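Local structure of putative transcriptional regulator (Clostridium difficile, 3QI7) at residues 125-139 against 353-365. The protein is of unknown function, but its periplasmic binding protein-like fold suggests a lipoprotein that probably binds a small ligand, possibly a sugar. Sequence-based numbering, arbitrary orientation. Where two conformers were deposited one is given.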
loop_
_atom_site.group_PDB
_atom_site.type_symbol
_atom_site.label_atom_id
_atom_site.label_comp_id
_atom_site.label_asym_id
_atom_site.label_seq_id
_atom_site.Cartn_x
_atom_site.Cartn_y
_atom_site.Cartn_z
ATOM N N LYS A 125 -12.924 6.777 -8.045
ATOM C CA LYS A 125 -13.040 7.030 -6.609
ATOM C C LYS A 125 -14.388 7.639 -6.217
ATOM O O LYS A 125 -14.901 7.412 -5.125
ATOM C CB LYS A 125 -11.915 7.927 -6.142
ATOM C CG LYS A 125 -10.565 7.201 -6.067
ATOM C CD LYS A 125 -9.410 8.181 -5.919
ATOM C CE LYS A 125 -8.066 7.457 -6.064
ATOM N NZ LYS A 125 -7.116 7.952 -5.067
ATOM N N ASN A 126 -14.941 8.445 -7.104
ATOM C CA ASN A 126 -16.263 9.013 -6.869
ATOM C C ASN A 126 -17.345 7.926 -6.883
ATOM O O ASN A 126 -18.285 7.937 -6.081
ATOM C CB ASN A 126 -16.555 10.096 -7.908
ATOM C CG ASN A 126 -15.658 11.302 -7.736
ATOM O OD1 ASN A 126 -16.029 12.269 -7.072
ATOM N ND2 ASN A 126 -14.448 11.223 -8.267
ATOM N N GLN A 127 -17.207 6.983 -7.809
ATOM C CA GLN A 127 -18.137 5.859 -7.908
ATOM C C GLN A 127 -18.020 4.966 -6.680
ATOM O O GLN A 127 -19.015 4.525 -6.111
ATOM C CB GLN A 127 -17.826 5.054 -9.160
ATOM C CG GLN A 127 -18.078 5.801 -10.446
ATOM C CD GLN A 127 -19.522 5.773 -10.784
ATOM O OE1 GLN A 127 -20.080 4.703 -11.059
ATOM N NE2 GLN A 127 -20.163 6.934 -10.743
ATOM N N LEU A 128 -16.786 4.701 -6.264
ATOM C CA LEU A 128 -16.559 3.965 -5.027
ATOM C C LEU A 128 -17.268 4.624 -3.828
ATOM O O LEU A 128 -17.897 3.947 -3.006
ATOM C CB LEU A 128 -15.058 3.862 -4.751
ATOM C CG LEU A 128 -14.229 2.866 -5.569
ATOM C CD1 LEU A 128 -12.740 2.952 -5.181
ATOM C CD2 LEU A 128 -14.697 1.420 -5.380
ATOM N N SER A 129 -17.176 5.943 -3.727
ATOM C CA SER A 129 -17.778 6.652 -2.595
ATOM C C SER A 129 -19.299 6.500 -2.594
ATOM O O SER A 129 -19.916 6.314 -1.526
ATOM C CB SER A 129 -17.398 8.135 -2.618
ATOM O OG SER A 129 -18.125 8.869 -1.640
ATOM N N GLN A 130 -19.900 6.590 -3.785
ATOM C CA GLN A 130 -21.356 6.497 -3.939
ATOM C C GLN A 130 -21.853 5.098 -3.566
ATOM O O GLN A 130 -22.859 4.961 -2.894
ATOM C CB GLN A 130 -21.769 6.842 -5.386
ATOM C CG GLN A 130 -23.275 7.126 -5.588
ATOM C CD GLN A 130 -23.655 7.423 -7.044
ATOM O OE1 GLN A 130 -22.809 7.736 -7.879
ATOM N NE2 GLN A 130 -24.937 7.324 -7.339
ATOM N N PHE A 131 -21.126 4.060 -3.993
ATOM C CA PHE A 131 -21.701 2.683 -3.977
ATOM C C PHE A 131 -21.102 1.702 -2.969
ATOM O O PHE A 131 -21.649 0.615 -2.796
ATOM C CB PHE A 131 -21.631 2.064 -5.387
ATOM C CG PHE A 131 -22.433 2.811 -6.414
ATOM C CD1 PHE A 131 -23.802 2.916 -6.294
ATOM C CD2 PHE A 131 -21.803 3.418 -7.500
ATOM C CE1 PHE A 131 -24.545 3.621 -7.244
ATOM C CE2 PHE A 131 -22.530 4.123 -8.450
ATOM C CZ PHE A 131 -23.904 4.223 -8.326
ATOM N N VAL A 132 -19.995 2.073 -2.329
ATOM C CA VAL A 132 -19.333 1.216 -1.330
ATOM C C VAL A 132 -19.313 1.953 0.003
ATOM O O VAL A 132 -19.045 3.173 0.042
ATOM C CB VAL A 132 -17.888 0.842 -1.794
ATOM C CG1 VAL A 132 -17.179 -0.032 -0.759
ATOM C CG2 VAL A 132 -17.918 0.166 -3.191
ATOM N N ASP A 133 -19.596 1.255 1.108
ATOM C CA ASP A 133 -19.759 1.942 2.413
ATOM C C ASP A 133 -18.494 2.690 2.927
ATOM O O ASP A 133 -18.585 3.849 3.308
ATOM C CB ASP A 133 -20.215 0.963 3.516
ATOM C CG ASP A 133 -21.534 0.283 3.202
ATOM O OD1 ASP A 133 -22.414 0.949 2.628
ATOM O OD2 ASP A 133 -21.699 -0.930 3.546
ATOM N N VAL A 134 -17.346 1.992 2.982
ATOM C CA VAL A 134 -16.062 2.543 3.472
ATOM C C VAL A 134 -14.997 2.292 2.418
ATOM O O VAL A 134 -14.906 1.195 1.876
ATOM C CB VAL A 134 -15.625 1.909 4.811
ATOM C CG1 VAL A 134 -14.306 2.534 5.314
ATOM C CG2 VAL A 134 -16.728 2.071 5.859
ATOM N N ASN A 135 -14.262 3.340 2.086
ATOM C CA ASN A 135 -13.252 3.321 1.033
ATOM C C ASN A 135 -11.923 3.856 1.541
ATOM O O ASN A 135 -11.845 4.971 2.024
ATOM C CB ASN A 135 -13.751 4.115 -0.170
ATOM C CG ASN A 135 -15.050 3.546 -0.722
ATOM O OD1 ASN A 135 -15.031 2.510 -1.393
ATOM N ND2 ASN A 135 -16.189 4.169 -0.378
ATOM N N LEU A 136 -10.902 3.017 1.448
ATOM C CA LEU A 136 -9.575 3.299 1.930
ATOM C C LEU A 136 -8.622 3.151 0.766
ATOM O O LEU A 136 -8.742 2.209 -0.027
ATOM C CB LEU A 136 -9.188 2.282 2.984
ATOM C CG LEU A 136 -10.148 2.130 4.173
ATOM C CD1 LEU A 136 -9.692 0.915 5.054
ATOM C CD2 LEU A 136 -10.216 3.410 4.965
ATOM N N GLY A 137 -7.721 4.113 0.613
ATOM C CA GLY A 137 -6.816 4.109 -0.514
ATOM C C GLY A 137 -5.654 5.051 -0.306
ATOM O O GLY A 137 -5.391 5.520 0.803
ATOM N N VAL A 138 -4.950 5.308 -1.392
ATOM C CA VAL A 138 -3.824 6.219 -1.382
ATOM C C VAL A 138 -4.042 7.298 -2.428
ATOM O O VAL A 138 -4.575 7.029 -3.500
ATOM C CB VAL A 138 -2.511 5.481 -1.654
ATOM C CG1 VAL A 138 -2.242 4.453 -0.547
ATOM C CG2 VAL A 138 -2.525 4.821 -3.023
ATOM N N SER A 139 -3.630 8.521 -2.099
ATOM C CA SER A 139 -3.691 9.647 -3.018
ATOM C C SER A 139 -2.287 9.872 -3.573
ATOM O O SER A 139 -1.334 10.092 -2.812
ATOM C CB SER A 139 -4.213 10.886 -2.290
ATOM O OG SER A 139 -3.800 12.087 -2.932
ATOM N N PRO A 353 -10.011 13.014 3.836
ATOM C CA PRO A 353 -11.139 12.640 2.989
ATOM C C PRO A 353 -10.938 13.032 1.512
ATOM O O PRO A 353 -10.238 14.003 1.211
ATOM C CB PRO A 353 -12.333 13.420 3.610
ATOM C CG PRO A 353 -11.702 14.603 4.273
ATOM C CD PRO A 353 -10.399 14.015 4.844
ATOM N N LEU A 354 -11.569 12.302 0.600
ATOM C CA LEU A 354 -11.523 12.639 -0.847
ATOM C C LEU A 354 -11.983 14.065 -1.138
ATOM O O LEU A 354 -11.316 14.790 -1.847
ATOM C CB LEU A 354 -12.369 11.654 -1.659
ATOM C CG LEU A 354 -12.309 11.763 -3.195
ATOM C CD1 LEU A 354 -10.855 11.550 -3.712
ATOM C CD2 LEU A 354 -13.264 10.756 -3.797
ATOM N N THR A 355 -13.145 14.430 -0.606
ATOM C CA THR A 355 -13.592 15.785 -0.515
ATOM C C THR A 355 -14.324 15.918 0.829
ATOM O O THR A 355 -14.644 14.920 1.467
ATOM C CB THR A 355 -14.570 16.180 -1.672
ATOM O OG1 THR A 355 -15.813 15.460 -1.534
ATOM C CG2 THR A 355 -13.952 15.899 -3.057
ATOM N N GLU A 356 -14.627 17.139 1.241
ATOM C CA GLU A 356 -15.329 17.314 2.496
ATOM C C GLU A 356 -16.666 16.556 2.473
ATOM O O GLU A 356 -17.074 15.962 3.477
ATOM C CB GLU A 356 -15.505 18.795 2.849
ATOM C CG GLU A 356 -16.538 19.533 2.009
ATOM C CD GLU A 356 -16.584 21.026 2.273
ATOM O OE1 GLU A 356 -15.947 21.497 3.247
ATOM O OE2 GLU A 356 -17.282 21.716 1.498
ATOM N N VAL A 357 -17.325 16.527 1.324
ATOM C CA VAL A 357 -18.607 15.830 1.213
ATOM C C VAL A 357 -18.448 14.318 1.096
ATOM O O VAL A 357 -19.218 13.583 1.718
ATOM C CB VAL A 357 -19.435 16.384 0.040
ATOM C CG1 VAL A 357 -20.637 15.479 -0.271
ATOM C CG2 VAL A 357 -19.873 17.819 0.360
ATOM N N LEU A 358 -17.441 13.858 0.331
ATOM C CA LEU A 358 -17.154 12.417 0.151
ATOM C C LEU A 358 -16.282 11.924 1.298
ATOM O O LEU A 358 -15.121 11.529 1.119
ATOM C CB LEU A 358 -16.518 12.137 -1.222
ATOM C CG LEU A 358 -17.281 12.712 -2.442
ATOM C CD1 LEU A 358 -16.602 12.346 -3.774
ATOM C CD2 LEU A 358 -18.728 12.253 -2.402
ATOM N N TYR A 359 -16.871 11.951 2.489
ATOM C CA TYR A 359 -16.139 11.641 3.712
ATOM C C TYR A 359 -15.839 10.148 3.816
ATOM O O TYR A 359 -14.913 9.739 4.533
ATOM C CB TYR A 359 -16.945 12.131 4.919
ATOM C CG TYR A 359 -18.167 11.311 5.131
ATOM C CD1 TYR A 359 -18.102 10.126 5.858
ATOM C CD2 TYR A 359 -19.373 11.662 4.551
ATOM C CE1 TYR A 359 -19.199 9.331 6.031
ATOM C CE2 TYR A 359 -20.490 10.873 4.716
ATOM C CZ TYR A 359 -20.404 9.726 5.464
ATOM O OH TYR A 359 -21.495 8.941 5.631
ATOM N N ASN A 360 -16.615 9.320 3.109
ATOM C CA ASN A 360 -16.459 7.876 3.214
ATOM C C ASN A 360 -15.378 7.318 2.281
ATOM O O ASN A 360 -15.277 6.091 2.102
ATOM C CB ASN A 360 -17.787 7.128 3.050
ATOM C CG ASN A 360 -18.298 7.156 1.654
ATOM O OD1 ASN A 360 -18.172 8.174 0.983
ATOM N ND2 ASN A 360 -18.840 6.033 1.179
ATOM N N TYR A 361 -14.575 8.205 1.695
ATOM C CA TYR A 361 -13.354 7.773 0.993
ATOM C C TYR A 361 -12.241 8.468 1.700
ATOM O O TYR A 361 -12.219 9.689 1.738
ATOM C CB TYR A 361 -13.391 8.101 -0.527
ATOM C CG TYR A 361 -12.162 7.538 -1.224
ATOM C CD1 TYR A 361 -10.902 8.056 -0.952
ATOM C CD2 TYR A 361 -12.248 6.458 -2.105
ATOM C CE1 TYR A 361 -9.756 7.518 -1.523
ATOM C CE2 TYR A 361 -11.093 5.910 -2.668
ATOM C CZ TYR A 361 -9.862 6.465 -2.391
ATOM O OH TYR A 361 -8.688 6.003 -2.943
ATOM N N GLN A 362 -11.314 7.706 2.300
ATOM C CA GLN A 362 -10.254 8.295 3.106
ATOM C C GLN A 362 -8.932 7.782 2.594
ATOM O O GLN A 362 -8.783 6.574 2.432
ATOM C CB GLN A 362 -10.425 7.904 4.578
ATOM C CG GLN A 362 -11.653 8.588 5.267
ATOM C CD GLN A 362 -11.417 10.018 5.712
ATOM O OE1 GLN A 362 -10.273 10.428 5.930
ATOM N NE2 GLN A 362 -12.515 10.779 5.925
ATOM N N SER A 363 -8.013 8.686 2.247
ATOM C CA SER A 363 -6.702 8.254 1.801
ATOM C C SER A 363 -5.794 8.318 3.000
ATOM O O SER A 363 -6.050 9.094 3.920
ATOM C CB SER A 363 -6.187 9.075 0.629
ATOM O OG SER A 363 -5.960 10.404 0.999
ATOM N N VAL A 364 -4.733 7.518 2.987
ATOM C CA VAL A 364 -3.860 7.405 4.151
ATOM C C VAL A 364 -2.400 7.473 3.747
ATOM O O VAL A 364 -2.038 6.994 2.683
ATOM C CB VAL A 364 -4.153 6.085 4.970
ATOM C CG1 VAL A 364 -4.174 4.873 4.095
ATOM C CG2 VAL A 364 -3.157 5.870 6.116
ATOM N N ILE A 365 -1.586 8.094 4.594
ATOM C CA ILE A 365 -0.133 8.062 4.485
ATOM C C ILE A 365 0.320 7.606 5.848
ATOM O O ILE A 365 -0.144 8.145 6.839
ATOM C CB ILE A 365 0.510 9.475 4.215
ATOM C CG1 ILE A 365 0.034 10.070 2.875
ATOM C CG2 ILE A 365 2.074 9.393 4.268
ATOM C CD1 ILE A 365 0.423 9.287 1.637
HETATM O O HOH W 1 -2.370 8.808 0.411
#
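Asn360 inserts its carboxamide between the C-terminal end of helix 125-131 and the loop that follows. ND2 donates to Ser129 O at 2.9 Å with a nearly straight N-H...O angle of 168°, on a carbonyl lone pair, and to Asp133 O from above the carbonyl plane. OD1 accepts from Ser129 OG at 2.7 Å, again through a lone pair. A chi1 of 71° brings CG between backbone N and carbonyl carbon and carries the carboxamide toward Ser129 and Asp133.

Asn360 O takes two donors, Asn135 N at 2.9 Å and, from above its plane, Asn135 ND2 at 3.3 Å. From there strands 134-137 and 361-365 run parallel: Gln362 N reaches Asn135 O at 2.8 Å, Gly137 N bonds Gln362 O, and Val364 N bonds Gly137 O.

Against Lys125 and Leu128 of helix 125-131 sits the Tyr361 ring, with Asn135 O over one face, offset toward its rim, and Leu128 CD1 at its edge, 4.2 Å from CE2. Lys125 CG lies 3.7 Å from CE2, and Lys125 NZ makes weak hydrogen bonds to Tyr361 OH and Val138 O.

Asn135 OD1 is hydrogen-bonded to Ser118 OG, and Asp133 OD2 forms a salt bridge with Lys108. In this mixed sheet strand 361-370 pairs antiparallel with 349-353; Asn360 and Asn135 amide donors to the carbonyls of Ser129, Val132 and Asp133 suggest a defined start to its parallel pairing.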